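Local coordinates for putative oxidase/hydroxylase (PDB 4ZPI), which probably acts as an iron(II)- and 2-oxoglutarate-dependent dioxygenase of the phytanoyl-CoA dioxygenase family, at residues Val98-Gly103 against Asn176-Asp181; Ile122-His127 against Asn201-His206; Leu91-Asp96 against His206-Lys211. All blocks are in the same frame, centred on the assembly; numbering follows the deposited sequence.

Overall arrangement
Each of the three contacts has a segment that carries an iron ligand, within one double-stranded beta-helix, yet they are built differently. Interaction 1 is mostly apolar, with a short helix packed against strand 99-102, the outermost strand of the four-stranded sheet. Interaction 3 is polar: Arg93 ties strand 206-208 to the end of strand 83-93 in the larger sheet, and a backbone bond joins the chain just beyond both. The two lie close together, joined by the Asp181-Arg210 salt bridge. Interaction 2 is the smallest contact and sits across the chain's centre from interaction 3, with which it shares His206; its segment 122-127 runs out to the subunit interfaces. Each contact mixes buried with exposed or partly exposed residues.

Interaction 1. Residues Val98-Gly103 against Asn176-Asp181; sequences VLYLHG and NTSLVD. With FE2 (Fe (II) ion), chain H.
Val180 sends its two methyls to different residues of segment 98-103. Its CG1 slides past Val98 CG2 at 3.7 Å, while its CG2 lies 4.1 Å from Leu101 CD2. The other branch of Leu101 meets Leu179, CD1 to CD1 at 3.9 Å, the two side chains crossing at about a right angle, so one leucine covers two successive residues of the helix.

The polar groups sit to one side of this apolar patch. Ser178 comes obliquely against the Tyr100 ring, OG 3.4 Å from CD2. As the N-cap of helix 179-182, Ser178 holds OG anti to its own N (chi1 164°), where it accepts from Val180 N at 3.0 Å; Glu253 also bonds this hydroxyl. Tyr100 OH and Asp181 OD2 both go to Arg210, the latter as a salt bridge.

His102 does not touch the helix. Its NE2 binds the iron at 2.4 Å, and its ND1 donates to Tyr100 O at 3.2 Å, in both the ring and carbonyl planes, which fixes the rotation of the imidazole. The chemistry implies a helix seated by methyl packing, with Glu253 and Arg210 bridging the polar atoms of both segments.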
loop_
_atom_site.group_PDB
_atom_site.type_symbol
_atom_site.label_atom_id
_atom_site.label_comp_id
_atom_site.label_asym_id
_atom_site.label_seq_id
_atom_site.Cartn_x
_atom_site.Cartn_y
_atom_site.Cartn_z
ATOM N N VAL C 98 -7.393 34.219 -9.504
ATOM C CA VAL C 98 -7.069 32.865 -9.916
ATOM C C VAL C 98 -6.437 32.144 -8.738
ATOM O O VAL C 98 -5.807 32.766 -7.894
ATOM C CB VAL C 98 -6.110 32.855 -11.147
ATOM C CG1 VAL C 98 -4.774 33.479 -10.793
ATOM C CG2 VAL C 98 -5.910 31.443 -11.693
ATOM N N LEU C 99 -6.620 30.833 -8.665
ATOM C CA LEU C 99 -5.927 30.026 -7.667
ATOM C C LEU C 99 -5.078 28.944 -8.363
ATOM O O LEU C 99 -5.620 27.991 -8.940
ATOM C CB LEU C 99 -6.943 29.406 -6.701
ATOM C CG LEU C 99 -6.433 28.382 -5.683
ATOM C CD1 LEU C 99 -5.523 29.025 -4.670
ATOM C CD2 LEU C 99 -7.596 27.680 -5.011
ATOM N N TYR C 100 -3.754 29.107 -8.328
ATOM C CA TYR C 100 -2.835 28.169 -8.991
ATOM C C TYR C 100 -2.820 26.803 -8.300
ATOM O O TYR C 100 -3.242 26.673 -7.155
ATOM C CB TYR C 100 -1.408 28.732 -9.032
ATOM C CG TYR C 100 -1.252 30.018 -9.811
ATOM C CD1 TYR C 100 -0.289 30.951 -9.460
ATOM C CD2 TYR C 100 -2.069 30.300 -10.895
ATOM C CE1 TYR C 100 -0.141 32.127 -10.171
ATOM C CE2 TYR C 100 -1.930 31.474 -11.611
ATOM C CZ TYR C 100 -0.966 32.382 -11.245
ATOM O OH TYR C 100 -0.831 33.547 -11.965
ATOM N N LEU C 101 -2.311 25.791 -8.996
ATOM C CA LEU C 101 -2.324 24.429 -8.469
ATOM C C LEU C 101 -1.508 24.266 -7.180
ATOM O O LEU C 101 -0.413 24.818 -7.036
ATOM C CB LEU C 101 -1.809 23.441 -9.523
ATOM C CG LEU C 101 -2.637 23.183 -10.789
ATOM C CD1 LEU C 101 -2.017 22.057 -11.626
ATOM C CD2 LEU C 101 -4.082 22.855 -10.439
ATOM N N HIS C 102 -2.076 23.503 -6.250
ATOM C CA HIS C 102 -1.398 23.058 -5.037
ATOM C C HIS C 102 -1.984 21.692 -4.678
ATOM O O HIS C 102 -3.006 21.287 -5.246
ATOM C CB HIS C 102 -1.585 24.055 -3.896
ATOM C CG HIS C 102 -3.015 24.354 -3.604
ATOM N ND1 HIS C 102 -3.753 25.243 -4.355
ATOM C CD2 HIS C 102 -3.858 23.862 -2.664
ATOM C CE1 HIS C 102 -4.988 25.291 -3.886
ATOM N NE2 HIS C 102 -5.078 24.466 -2.857
ATOM N N GLY C 103 -1.345 20.981 -3.752
ATOM C CA GLY C 103 -1.744 19.611 -3.466
ATOM C C GLY C 103 -0.976 18.591 -4.298
ATOM O O GLY C 103 0.091 18.888 -4.822
ATOM N N ASN C 176 6.938 29.116 -16.328
ATOM C CA ASN C 176 6.503 30.183 -15.428
ATOM C C ASN C 176 5.013 30.429 -15.616
ATOM O O ASN C 176 4.449 31.381 -15.078
ATOM C CB ASN C 176 7.314 31.469 -15.651
ATOM C CG ASN C 176 7.076 32.095 -17.019
ATOM O OD1 ASN C 176 6.823 31.400 -18.004
ATOM N ND2 ASN C 176 7.159 33.419 -17.082
ATOM N N THR C 177 4.386 29.531 -16.370
ATOM C CA THR C 177 2.946 29.536 -16.587
ATOM C C THR C 177 2.286 28.441 -15.760
ATOM O O THR C 177 2.807 27.326 -15.659
ATOM C CB THR C 177 2.602 29.328 -18.076
ATOM O OG1 THR C 177 3.178 30.386 -18.842
ATOM C CG2 THR C 177 1.112 29.321 -18.300
ATOM N N SER C 178 1.140 28.769 -15.174
ATOM C CA SER C 178 0.314 27.793 -14.472
ATOM C C SER C 178 -0.496 26.945 -15.450
ATOM O O SER C 178 -0.951 27.437 -16.476
ATOM C CB SER C 178 -0.621 28.509 -13.488
ATOM O OG SER C 178 -1.667 27.663 -13.055
ATOM N N LEU C 179 -0.680 25.672 -15.119
ATOM C CA LEU C 179 -1.525 24.779 -15.908
ATOM C C LEU C 179 -2.974 25.231 -15.897
ATOM O O LEU C 179 -3.793 24.764 -16.678
ATOM C CB LEU C 179 -1.439 23.350 -15.384
ATOM C CG LEU C 179 -0.070 22.685 -15.474
ATOM C CD1 LEU C 179 -0.137 21.259 -14.937
ATOM C CD2 LEU C 179 0.421 22.716 -16.908
ATOM N N VAL C 180 -3.295 26.132 -14.991
ATOM C CA VAL C 180 -4.640 26.664 -14.886
ATOM C C VAL C 180 -4.934 27.588 -16.077
ATOM O O VAL C 180 -6.030 27.586 -16.645
ATOM C CB VAL C 180 -4.802 27.403 -13.545
ATOM C CG1 VAL C 180 -5.992 28.296 -13.568
ATOM C CG2 VAL C 180 -4.890 26.396 -12.400
ATOM N N ASP C 181 -3.922 28.363 -16.452
ATOM C CA ASP C 181 -4.004 29.296 -17.567
ATOM C C ASP C 181 -3.628 28.615 -18.865
ATOM O O ASP C 181 -4.049 29.043 -19.935
ATOM C CB ASP C 181 -3.074 30.497 -17.350
ATOM C CG ASP C 181 -3.606 31.493 -16.332
ATOM O OD1 ASP C 181 -4.827 31.759 -16.323
ATOM O OD2 ASP C 181 -2.792 32.033 -15.547
HETATM FE FE FE2 H . -7.177 23.893 -1.768
#

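Interaction 2. Residues Ile122-His127 against Asn201-His206; sequences ITHTYH and NEALMH. With FE2 (Fe (II) ion), chain H.
Ala203 and Asn201 take the His124 ring from two directions. The Asn201 amide nitrogen, ND2, stands 3.5 Å above the ring plane of His124, over its centre, with the amide and ring planes 74° apart, while Ala203 CB approaches the ring edge, 3.6 Å from His124 CD2. The same methyl is 3.6 Å from Ile122 O, so it fills the corner between the two residues. Ile122 lies over the backbone of the turn, its CG2 3.8 Å from Glu202 O and its CD1 near Ala203 CA. This is the close-packed part, with ND2 and methyl groups against ring and backbone; the His124 NE2 hydrogen goes elsewhere, to His160 O.

Segment 201-206 has the shape to present these groups because it opens with a type I beta turn, Asn201 to Leu204. An Asx turn reinforces it, with Asn201 OD1 accepting from Ala203 N at 3.0 Å, the N-H coming from above the amide plane. The segment also carries two members of the two-histidine, one-carboxylate iron site of this superfamily. His206 NE2 binds the iron at 2.3 Å, and its ND1 donates to Leu204 O in the ring plane. Glu202, a known iron ligand of the protein, here has OE2 3.8 Å from the metal, too far for a direct bond; its chain bends at chi2 and leads away from Ile122.

Beyond His124 the contact opens out. Strand 125-127 diverges from the turn toward other copies of the protein: Tyr126 meets Phe164 of the third subunit edge-to-face, and its OH bonds Asp128 of the fourth.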
loop_
_atom_site.group_PDB
_atom_site.type_symbol
_atom_site.label_atom_id
_atom_site.label_comp_id
_atom_site.label_asym_id
_atom_site.label_seq_id
_atom_site.Cartn_x
_atom_site.Cartn_y
_atom_site.Cartn_z
ATOM N N ILE C 122 -1.710 14.613 4.259
ATOM C CA ILE C 122 -2.669 14.266 3.199
ATOM C C ILE C 122 -2.549 12.809 2.749
ATOM O O ILE C 122 -3.312 12.358 1.902
ATOM C CB ILE C 122 -2.511 15.171 1.946
ATOM C CG1 ILE C 122 -1.165 14.913 1.265
ATOM C CG2 ILE C 122 -2.708 16.633 2.298
ATOM C CD1 ILE C 122 -0.876 15.830 0.094
ATOM N N THR C 123 -1.592 12.085 3.319
ATOM C CA THR C 123 -1.367 10.683 2.996
ATOM C C THR C 123 -2.516 9.788 3.508
ATOM O O THR C 123 -2.743 9.644 4.707
ATOM C CB THR C 123 -0.008 10.213 3.564
ATOM O OG1 THR C 123 1.024 10.982 2.955
ATOM C CG2 THR C 123 0.267 8.763 3.238
ATOM N N HIS C 124 -3.241 9.178 2.581
ATOM C CA HIS C 124 -4.471 8.495 2.924
ATOM C C HIS C 124 -4.368 7.034 2.565
ATOM O O HIS C 124 -3.520 6.639 1.766
ATOM C CB HIS C 124 -5.645 9.144 2.201
ATOM C CG HIS C 124 -5.425 9.287 0.730
ATOM N ND1 HIS C 124 -5.874 8.357 -0.183
ATOM C CD2 HIS C 124 -4.768 10.228 0.014
ATOM C CE1 HIS C 124 -5.522 8.731 -1.399
ATOM N NE2 HIS C 124 -4.849 9.863 -1.307
ATOM N N THR C 125 -5.241 6.228 3.146
ATOM C CA THR C 125 -5.169 4.803 2.951
ATOM C C THR C 125 -6.582 4.222 2.912
ATOM O O THR C 125 -7.579 4.944 2.847
ATOM C CB THR C 125 -4.293 4.150 4.073
ATOM O OG1 THR C 125 -4.078 2.755 3.807
ATOM C CG2 THR C 125 -4.913 4.338 5.464
ATOM N N TYR C 126 -6.658 2.901 2.915
ATOM C CA TYR C 126 -7.919 2.189 2.792
ATOM C C TYR C 126 -7.744 0.854 3.496
ATOM O O TYR C 126 -6.707 0.217 3.361
ATOM C CB TYR C 126 -8.317 1.977 1.319
ATOM C CG TYR C 126 -9.453 0.997 1.193
ATOM C CD1 TYR C 126 -9.212 -0.369 1.126
ATOM C CD2 TYR C 126 -10.773 1.429 1.209
ATOM C CE1 TYR C 126 -10.245 -1.272 1.070
ATOM C CE2 TYR C 126 -11.818 0.526 1.130
ATOM C CZ TYR C 126 -11.543 -0.821 1.062
ATOM O OH TYR C 126 -12.564 -1.735 0.976
ATOM N N HIS C 127 -8.762 0.406 4.211
ATOM C CA HIS C 127 -8.627 -0.799 5.011
ATOM C C HIS C 127 -10.003 -1.282 5.426
ATOM O O HIS C 127 -10.805 -0.515 5.964
ATOM C CB HIS C 127 -7.734 -0.525 6.232
ATOM C CG HIS C 127 -7.584 -1.689 7.162
ATOM N ND1 HIS C 127 -6.835 -2.802 6.849
ATOM C CD2 HIS C 127 -8.068 -1.900 8.410
ATOM C CE1 HIS C 127 -6.871 -3.653 7.859
ATOM N NE2 HIS C 127 -7.617 -3.131 8.817
ATOM N N ASN C 201 -10.744 15.573 -0.936
ATOM C CA ASN C 201 -9.493 15.033 -0.390
ATOM C C ASN C 201 -8.311 15.941 -0.747
ATOM O O ASN C 201 -7.969 16.070 -1.917
ATOM C CB ASN C 201 -9.243 13.624 -0.919
ATOM C CG ASN C 201 -8.035 12.955 -0.298
ATOM O OD1 ASN C 201 -7.201 13.589 0.369
ATOM N ND2 ASN C 201 -7.924 11.649 -0.525
ATOM N N GLU C 202 -7.679 16.539 0.259
ATOM C CA GLU C 202 -6.610 17.510 0.033
ATOM C C GLU C 202 -5.343 16.932 -0.607
ATOM O O GLU C 202 -4.427 17.683 -0.942
ATOM C CB GLU C 202 -6.230 18.200 1.350
ATOM C CG GLU C 202 -7.246 19.222 1.832
ATOM C CD GLU C 202 -7.330 20.434 0.922
ATOM O OE1 GLU C 202 -8.449 20.741 0.449
ATOM O OE2 GLU C 202 -6.284 21.086 0.686
ATOM N N ALA C 203 -5.281 15.613 -0.775
ATOM C CA ALA C 203 -4.213 15.007 -1.581
ATOM C C ALA C 203 -4.360 15.347 -3.085
ATOM O O ALA C 203 -3.373 15.415 -3.810
ATOM C CB ALA C 203 -4.181 13.498 -1.376
ATOM N N LEU C 204 -5.586 15.568 -3.545
ATOM C CA LEU C 204 -5.824 15.995 -4.925
ATOM C C LEU C 204 -5.052 17.277 -5.276
ATOM O O LEU C 204 -5.018 18.225 -4.483
ATOM C CB LEU C 204 -7.319 16.219 -5.147
ATOM C CG LEU C 204 -7.800 16.319 -6.584
ATOM C CD1 LEU C 204 -7.642 14.970 -7.258
ATOM C CD2 LEU C 204 -9.246 16.795 -6.615
ATOM N N MET C 205 -4.422 17.303 -6.453
ATOM C CA MET C 205 -3.822 18.538 -6.964
ATOM C C MET C 205 -4.915 19.331 -7.680
ATOM O O MET C 205 -5.563 18.837 -8.606
ATOM C CB MET C 205 -2.650 18.246 -7.898
ATOM C CG MET C 205 -1.954 19.495 -8.450
ATOM S SD MET C 205 -0.448 19.111 -9.384
ATOM C CE MET C 205 0.195 17.719 -8.444
ATOM N N HIS C 206 -5.141 20.554 -7.225
ATOM C CA HIS C 206 -6.326 21.297 -7.621
ATOM C C HIS C 206 -6.088 22.801 -7.480
ATOM O O HIS C 206 -5.153 23.232 -6.795
ATOM C CB HIS C 206 -7.532 20.865 -6.776
ATOM C CG HIS C 206 -7.505 21.411 -5.381
ATOM N ND1 HIS C 206 -6.738 20.857 -4.380
ATOM C CD2 HIS C 206 -8.118 22.487 -4.836
ATOM C CE1 HIS C 206 -6.881 21.566 -3.278
ATOM N NE2 HIS C 206 -7.719 22.558 -3.527
HETATM FE FE FE2 H . -7.177 23.893 -1.768
#

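Interaction 3. Residues Leu91-Asp96 against His206-Lys211; sequences LRRTKD and HGTRRK. With FE2 (Fe (II) ion), chain H.
Arg93 reaches across to Thr208 with its guanidinium group. NH1 donates to Thr208 OG1 at 2.8 Å, the oxygen lying 25° out of the guanidinium plane and the bond well short of straight. NH2 makes a weak bond to Arg209 O at 3.3 Å. Thr208 OG1 in turn donates to that carbonyl at 3.2 Å, so hydroxyl and carbonyl are linked to each other as well as to the arginine. Bends at chi2 and chi3 bring the arginine's end round to this pair.

Lys211 supplies the packing, its methylenes lying against backbone carbonyls. Its chain runs extended from CB to CE along the backbone of residues 93-94, with CD 3.3 Å from Thr94 O and CE 3.7 Å from Arg93 O, before turning at chi4. Where the two backbones come nearest, Asp96 N donates to Lys211 O at 2.6 Å.

Ser97 stands in the next shell: its hydroxyl bonds both Arg93 NE and Thr94 O, tying the arginine side chain to its own backbone. Arg210, whose guanidinium edge faces Asp96 O at a loose distance, has its stronger partners in Asp181 and Tyr100. Backbone bonds join Arg93 to Arg217, the residue that binds succinate and 2-oxoglutarate; the Thr208 side chain comes within about 4 Å of the bound succinate at the nearest atoms. Arg93 and Thr208 thus hold a position consistent with backing the cosubstrate pocket, between strand 83-93 of one sheet and the iron-bearing strand 206-208 of the other, as befits the double-stranded beta-helix of 2-oxoglutarate oxygenases.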
loop_
_atom_site.group_PDB
_atom_site.type_symbol
_atom_site.label_atom_id
_atom_site.label_comp_id
_atom_site.label_asym_id
_atom_site.label_seq_id
_atom_site.Cartn_x
_atom_site.Cartn_y
_atom_site.Cartn_z
ATOM N N LEU C 91 -14.821 33.038 1.198
ATOM C CA LEU C 91 -14.129 33.529 -0.001
ATOM C C LEU C 91 -15.072 34.289 -0.941
ATOM O O LEU C 91 -16.050 33.731 -1.453
ATOM C CB LEU C 91 -13.501 32.374 -0.793
ATOM C CG LEU C 91 -12.335 31.548 -0.252
ATOM C CD1 LEU C 91 -11.922 30.492 -1.268
ATOM C CD2 LEU C 91 -11.157 32.444 0.110
ATOM N N ARG C 92 -14.764 35.553 -1.192
ATOM C CA ARG C 92 -15.493 36.315 -2.193
ATOM C C ARG C 92 -14.552 36.620 -3.350
ATOM O O ARG C 92 -13.598 37.371 -3.184
ATOM C CB ARG C 92 -16.057 37.605 -1.593
ATOM C CG ARG C 92 -16.840 38.454 -2.568
ATOM C CD ARG C 92 -17.244 39.782 -1.959
ATOM N NE ARG C 92 -18.145 39.608 -0.825
ATOM C CZ ARG C 92 -19.474 39.574 -0.915
ATOM N NH1 ARG C 92 -20.064 39.703 -2.102
ATOM N NH2 ARG C 92 -20.215 39.409 0.181
ATOM N N ARG C 93 -14.807 36.032 -4.514
ATOM C CA ARG C 93 -13.938 36.250 -5.676
ATOM C C ARG C 93 -14.602 37.133 -6.745
ATOM O O ARG C 93 -15.770 36.946 -7.078
ATOM C CB ARG C 93 -13.534 34.909 -6.318
ATOM C CG ARG C 93 -12.886 33.872 -5.399
ATOM C CD ARG C 93 -11.456 33.567 -5.842
ATOM N NE ARG C 93 -11.285 33.543 -7.299
ATOM C CZ ARG C 93 -11.252 32.437 -8.048
ATOM N NH1 ARG C 93 -11.381 31.237 -7.490
ATOM N NH2 ARG C 93 -11.091 32.533 -9.363
ATOM N N THR C 94 -13.851 38.087 -7.286
ATOM C CA THR C 94 -14.320 38.907 -8.400
ATOM C C THR C 94 -13.428 38.690 -9.623
ATOM O O THR C 94 -12.625 37.756 -9.638
ATOM C CB THR C 94 -14.342 40.409 -8.032
ATOM O OG1 THR C 94 -13.007 40.875 -7.787
ATOM C CG2 THR C 94 -15.183 40.638 -6.796
ATOM N N LYS C 95 -13.574 39.550 -10.636
ATOM C CA LYS C 95 -12.777 39.487 -11.870
ATOM C C LYS C 95 -11.279 39.457 -11.597
ATOM O O LYS C 95 -10.783 40.141 -10.705
ATOM C CB LYS C 95 -13.085 40.682 -12.788
ATOM C CG LYS C 95 -13.951 40.379 -13.995
ATOM C CD LYS C 95 -14.231 41.632 -14.819
ATOM C CE LYS C 95 -12.977 42.183 -15.513
ATOM N NZ LYS C 95 -12.679 41.579 -16.873
ATOM N N ASP C 96 -10.579 38.649 -12.380
ATOM C CA ASP C 96 -9.114 38.568 -12.398
ATOM C C ASP C 96 -8.488 37.960 -11.151
ATOM O O ASP C 96 -7.327 38.208 -10.850
ATOM C CB ASP C 96 -8.493 39.940 -12.653
ATOM C CG ASP C 96 -7.160 39.842 -13.389
ATOM O OD1 ASP C 96 -7.175 39.515 -14.606
ATOM O OD2 ASP C 96 -6.104 40.080 -12.751
ATOM N N HIS C 206 -5.141 20.554 -7.225
ATOM C CA HIS C 206 -6.326 21.297 -7.621
ATOM C C HIS C 206 -6.088 22.801 -7.480
ATOM O O HIS C 206 -5.153 23.232 -6.795
ATOM C CB HIS C 206 -7.532 20.865 -6.776
ATOM C CG HIS C 206 -7.505 21.411 -5.381
ATOM N ND1 HIS C 206 -6.738 20.857 -4.380
ATOM C CD2 HIS C 206 -8.118 22.487 -4.836
ATOM C CE1 HIS C 206 -6.881 21.566 -3.278
ATOM N NE2 HIS C 206 -7.719 22.558 -3.527
ATOM N N GLY C 207 -6.939 23.578 -8.148
ATOM C CA GLY C 207 -6.871 25.028 -8.148
ATOM C C GLY C 207 -8.180 25.503 -8.733
ATOM O O GLY C 207 -9.121 24.721 -8.816
ATOM N N THR C 208 -8.271 26.767 -9.125
ATOM C CA THR C 208 -9.418 27.200 -9.931
ATOM C C THR C 208 -8.962 28.026 -11.137
ATOM O O THR C 208 -7.899 28.657 -11.111
ATOM C CB THR C 208 -10.464 28.039 -9.112
ATOM O OG1 THR C 208 -10.098 29.422 -9.110
ATOM C CG2 THR C 208 -10.610 27.535 -7.670
ATOM N N ARG C 209 -9.777 28.033 -12.192
ATOM C CA ARG C 209 -9.494 28.876 -13.350
ATOM C C ARG C 209 -9.514 30.361 -13.000
ATOM O O ARG C 209 -10.122 30.787 -12.014
ATOM C CB ARG C 209 -10.494 28.618 -14.469
ATOM C CG ARG C 209 -10.640 27.170 -14.874
ATOM C CD ARG C 209 -9.393 26.608 -15.524
ATOM N NE ARG C 209 -9.752 25.376 -16.222
ATOM C CZ ARG C 209 -8.956 24.686 -17.029
ATOM N NH1 ARG C 209 -7.712 25.085 -17.267
ATOM N NH2 ARG C 209 -9.423 23.592 -17.602
ATOM N N ARG C 210 -8.833 31.140 -13.826
ATOM C CA ARG C 210 -8.875 32.586 -13.748
ATOM C C ARG C 210 -10.303 33.069 -14.003
ATOM O O ARG C 210 -10.919 32.671 -14.983
ATOM C CB ARG C 210 -7.905 33.168 -14.763
ATOM C CG ARG C 210 -7.523 34.607 -14.545
ATOM C CD ARG C 210 -6.395 34.995 -15.502
ATOM N NE ARG C 210 -5.129 34.330 -15.189
ATOM C CZ ARG C 210 -4.352 34.668 -14.160
ATOM N NH1 ARG C 210 -4.734 35.645 -13.350
ATOM N NH2 ARG C 210 -3.201 34.032 -13.935
ATOM N N LYS C 211 -10.843 33.903 -13.118
ATOM C CA LYS C 211 -12.189 34.437 -13.326
ATOM C C LYS C 211 -12.157 35.743 -14.149
ATOM O O LYS C 211 -11.458 36.692 -13.782
ATOM C CB LYS C 211 -12.882 34.658 -11.980
ATOM C CG LYS C 211 -14.269 35.276 -12.084
ATOM C CD LYS C 211 -14.850 35.529 -10.703
ATOM C CE LYS C 211 -16.071 36.431 -10.751
ATOM N NZ LYS C 211 -17.264 35.780 -11.361
HETATM FE FE FE2 H . -7.177 23.893 -1.768
#